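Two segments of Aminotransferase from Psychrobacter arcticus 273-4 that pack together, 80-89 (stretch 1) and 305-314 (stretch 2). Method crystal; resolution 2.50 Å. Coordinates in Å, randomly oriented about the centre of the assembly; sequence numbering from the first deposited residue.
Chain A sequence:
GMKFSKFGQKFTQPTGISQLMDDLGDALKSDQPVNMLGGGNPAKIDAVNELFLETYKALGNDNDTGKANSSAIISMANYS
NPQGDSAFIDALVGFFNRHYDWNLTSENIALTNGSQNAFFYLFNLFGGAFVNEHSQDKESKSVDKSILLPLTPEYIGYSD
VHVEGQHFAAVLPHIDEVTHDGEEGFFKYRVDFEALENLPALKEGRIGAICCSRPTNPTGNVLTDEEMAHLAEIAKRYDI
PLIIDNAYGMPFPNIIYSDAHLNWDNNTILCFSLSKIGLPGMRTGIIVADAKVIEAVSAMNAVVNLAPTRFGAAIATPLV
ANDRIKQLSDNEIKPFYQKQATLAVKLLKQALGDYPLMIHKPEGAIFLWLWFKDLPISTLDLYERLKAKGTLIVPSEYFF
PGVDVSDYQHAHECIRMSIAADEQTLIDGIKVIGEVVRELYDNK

Stretch 1, residues 80-89: SNPQGDSAFI
Stretch 2, residues 305-314: NLAPTRFGAA

Two loop segments, each leading into the first turn of a helix, from Pro82 on run side by side in the same direction and are joined by one buried-acid salt bridge, two bridging waters and a small apolar patch.

The register is set by CA pairs. Pro82 CA lies 4.2 Å from Ala307 CA, Gly84 CA 5.9 Å from Pro308 CA, Asp85 CA 6.1 Å from Arg310 CA, and Phe88 CA 5.6 Å from Ala313 CA. Together the stretches bury 504 Å².

In stretch 1, Ser80 is extended (-81/177). Asn81 to Gly84 form a type I turn, closed by Gly84 N to Asn81 O at 2.9 Å. The CA-to-CB bond of Asn81 (chi1 t) points away from stretch 2, and Asn81 OD1 accepts Gln83 N at 2.9 Å. Gly84 sits at 130/163, where a CB would jam against the preceding carbonyl. Helix starts at Ser86, with Asp85 as N-cap.

In stretch 2, Leu306 has positive phi (75/-67). Ala307 (-150/155), Pro308 (-78/171) and Thr309 (-64/153) are extended. Arg310 (-129/-2) is the N-cap of the helix beginning at Phe311.

Asp85 (chi1 t, chi2 -80°) serves both its own helix and the partner. Asp85 OD1 accepts Phe88 N at 2.9 Å, the capping bond. Asp85 OD2 accepts Arg310 NH2 at 2.9 Å and Arg310 NE at 3.0 Å, so the acid meets the guanidinium at its edge. Arg310 reaches it with chi1 p, chi2 t, chi3 m and chi4 -165°. Ser80 CA covers one face of the guanidinium.

The CA-to-CB bond of Ser80 (chi1 p) points toward stretch 2. Ser80 OG donates to Asn81 O at 2.9 Å and accepts from water 1 at 2.8 Å. Water 1 also accepts from Asp85 N at 2.8 Å and donates to Thr309 O at 3.0 Å. Water 2 accepts from Ser80 N at 3.0 Å and donates to Pro308 O at 2.8 Å. The waters thus link backbone groups that do not meet directly.

Ser80 and the turn pack on Ala307 and Pro308. Ser80 O is 3.4 Å from Ala307 CB, and Pro82 O is 3.4 Å from Pro308 CD. Pro82 is C-gamma exo; Pro308 is C-gamma endo. Gly84 CA approaches Pro308 CG at 3.9 Å.

Further along, Ala313 fits against Phe88 (chi1 t, chi2 50°). Ala313 CA lies over the face of the Phe88 ring, 3.9 Å from the centroid of that ring and 16° off the normal, a CH-pi contact. Ala313 CB is 3.5 Å from Phe88 CD2 and 3.7 Å from Asp85 CB.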

# COMPACT_ATOMS: atom_id res chain seq x y z
N SER A 80 9.00 8.92 -3.44
CA SER A 80 9.63 8.39 -4.67
C SER A 80 8.70 8.71 -5.83
O SER A 80 7.60 9.23 -5.62
CB SER A 80 9.81 6.86 -4.61
OG SER A 80 8.57 6.16 -4.60
N ASN A 81 9.13 8.36 -7.04
CA ASN A 81 8.27 8.44 -8.21
C ASN A 81 7.17 7.37 -7.99
O ASN A 81 7.44 6.39 -7.28
CB ASN A 81 9.08 8.18 -9.50
CG ASN A 81 8.22 8.21 -10.77
OD1 ASN A 81 7.59 7.20 -11.17
ND2 ASN A 81 8.16 9.39 -11.41
N PRO A 82 5.93 7.54 -8.54
CA PRO A 82 4.90 6.49 -8.37
C PRO A 82 5.32 5.06 -8.83
O PRO A 82 4.85 4.06 -8.27
CB PRO A 82 3.73 7.01 -9.20
CG PRO A 82 3.91 8.47 -9.24
CD PRO A 82 5.37 8.73 -9.20
N GLN A 83 6.18 4.98 -9.85
CA GLN A 83 6.76 3.73 -10.33
C GLN A 83 7.67 3.05 -9.27
O GLN A 83 7.79 1.84 -9.27
CB GLN A 83 7.53 3.98 -11.63
CG GLN A 83 8.12 2.72 -12.29
CD GLN A 83 8.76 3.00 -13.62
OE1 GLN A 83 8.40 3.95 -14.31
NE2 GLN A 83 9.71 2.16 -14.01
N GLY A 84 8.30 3.85 -8.40
CA GLY A 84 9.13 3.37 -7.30
C GLY A 84 10.50 4.02 -7.22
O GLY A 84 10.97 4.60 -8.18
N ASP A 85 11.15 3.89 -6.06
CA ASP A 85 12.50 4.43 -5.81
C ASP A 85 13.43 4.28 -7.03
O ASP A 85 13.79 3.16 -7.38
CB ASP A 85 13.09 3.72 -4.58
CG ASP A 85 14.41 4.29 -4.13
OD1 ASP A 85 15.47 3.98 -4.73
OD2 ASP A 85 14.38 5.03 -3.12
N SER A 86 13.77 5.40 -7.68
CA SER A 86 14.63 5.41 -8.89
C SER A 86 15.96 4.65 -8.74
O SER A 86 16.27 3.82 -9.59
CB SER A 86 14.98 6.84 -9.31
OG SER A 86 13.81 7.60 -9.50
N ALA A 87 16.71 4.94 -7.67
CA ALA A 87 18.02 4.35 -7.43
C ALA A 87 17.95 2.82 -7.33
O ALA A 87 18.77 2.11 -7.93
CB ALA A 87 18.71 4.96 -6.16
N PHE A 88 16.94 2.33 -6.60
CA PHE A 88 16.71 0.88 -6.46
C PHE A 88 16.36 0.20 -7.81
O PHE A 88 16.90 -0.87 -8.11
CB PHE A 88 15.62 0.61 -5.39
CG PHE A 88 15.45 -0.85 -5.02
CD1 PHE A 88 16.56 -1.65 -4.67
CD2 PHE A 88 14.18 -1.40 -4.89
CE1 PHE A 88 16.40 -2.97 -4.27
CE2 PHE A 88 14.00 -2.70 -4.48
CZ PHE A 88 15.11 -3.51 -4.17
N ILE A 89 15.50 0.84 -8.61
CA ILE A 89 15.17 0.33 -9.94
C ILE A 89 16.43 0.26 -10.83
O ILE A 89 16.63 -0.76 -11.50
CB ILE A 89 14.01 1.16 -10.65
CG1 ILE A 89 12.65 0.84 -9.99
CG2 ILE A 89 13.96 0.89 -12.19
CD1 ILE A 89 11.56 1.81 -10.38
N ASN A 305 -1.84 4.63 -3.80
CA ASN A 305 -0.76 4.85 -2.84
C ASN A 305 0.02 6.17 -2.87
O ASN A 305 0.81 6.41 -1.96
CB ASN A 305 0.29 3.74 -3.07
CG ASN A 305 -0.24 2.36 -2.79
OD1 ASN A 305 -1.02 2.17 -1.87
ND2 ASN A 305 0.22 1.38 -3.55
N LEU A 306 -0.18 6.98 -3.91
CA LEU A 306 0.62 8.20 -4.18
C LEU A 306 1.98 7.70 -4.72
O LEU A 306 2.30 7.91 -5.89
CB LEU A 306 0.71 9.16 -2.98
CG LEU A 306 0.68 10.66 -3.24
CD1 LEU A 306 -0.64 11.01 -3.93
CD2 LEU A 306 0.77 11.44 -1.95
N ALA A 307 2.75 7.05 -3.88
CA ALA A 307 4.01 6.39 -4.27
C ALA A 307 4.22 5.18 -3.36
O ALA A 307 3.64 5.12 -2.28
CB ALA A 307 5.19 7.35 -4.18
N PRO A 308 4.96 4.17 -3.81
CA PRO A 308 5.16 3.06 -2.91
C PRO A 308 6.21 3.41 -1.85
O PRO A 308 6.91 4.43 -1.92
CB PRO A 308 5.62 1.92 -3.82
CG PRO A 308 6.05 2.55 -5.09
CD PRO A 308 5.74 4.01 -5.04
N THR A 309 6.30 2.52 -0.88
CA THR A 309 7.24 2.65 0.23
C THR A 309 8.67 2.59 -0.28
O THR A 309 8.92 2.03 -1.35
CB THR A 309 6.96 1.56 1.28
OG1 THR A 309 7.51 1.97 2.51
CG2 THR A 309 7.49 0.22 0.87
N ARG A 310 9.61 3.20 0.43
CA ARG A 310 11.00 3.17 -0.05
C ARG A 310 12.10 2.74 0.91
O ARG A 310 13.23 2.57 0.46
CB ARG A 310 11.35 4.47 -0.77
CG ARG A 310 11.33 5.71 0.04
CD ARG A 310 11.38 6.96 -0.85
NE ARG A 310 12.57 7.01 -1.69
CZ ARG A 310 13.04 8.09 -2.35
NH1 ARG A 310 12.47 9.29 -2.23
NH2 ARG A 310 14.13 7.95 -3.10
N PHE A 311 11.78 2.44 2.16
CA PHE A 311 12.85 2.11 3.05
C PHE A 311 13.45 0.73 2.82
O PHE A 311 14.66 0.53 3.09
CB PHE A 311 12.56 2.41 4.53
CG PHE A 311 13.78 2.91 5.21
CD1 PHE A 311 14.14 4.27 5.09
CD2 PHE A 311 14.67 2.03 5.81
CE1 PHE A 311 15.34 4.76 5.63
CE2 PHE A 311 15.88 2.50 6.37
CZ PHE A 311 16.22 3.86 6.27
N GLY A 312 12.64 -0.20 2.32
CA GLY A 312 13.12 -1.50 1.92
C GLY A 312 14.11 -1.33 0.78
O GLY A 312 15.21 -1.92 0.80
N ALA A 313 13.72 -0.51 -0.20
CA ALA A 313 14.58 -0.12 -1.33
C ALA A 313 15.91 0.48 -0.84
O ALA A 313 16.95 0.14 -1.35
CB ALA A 313 13.84 0.91 -2.22
N ALA A 314 15.84 1.35 0.16
CA ALA A 314 17.02 2.01 0.70
C ALA A 314 18.03 1.00 1.25
O ALA A 314 19.22 1.11 0.95
CB ALA A 314 16.64 3.05 1.74
O HOH W 1 9.46 3.59 -3.82
O HOH W 2 7.62 7.14 -1.50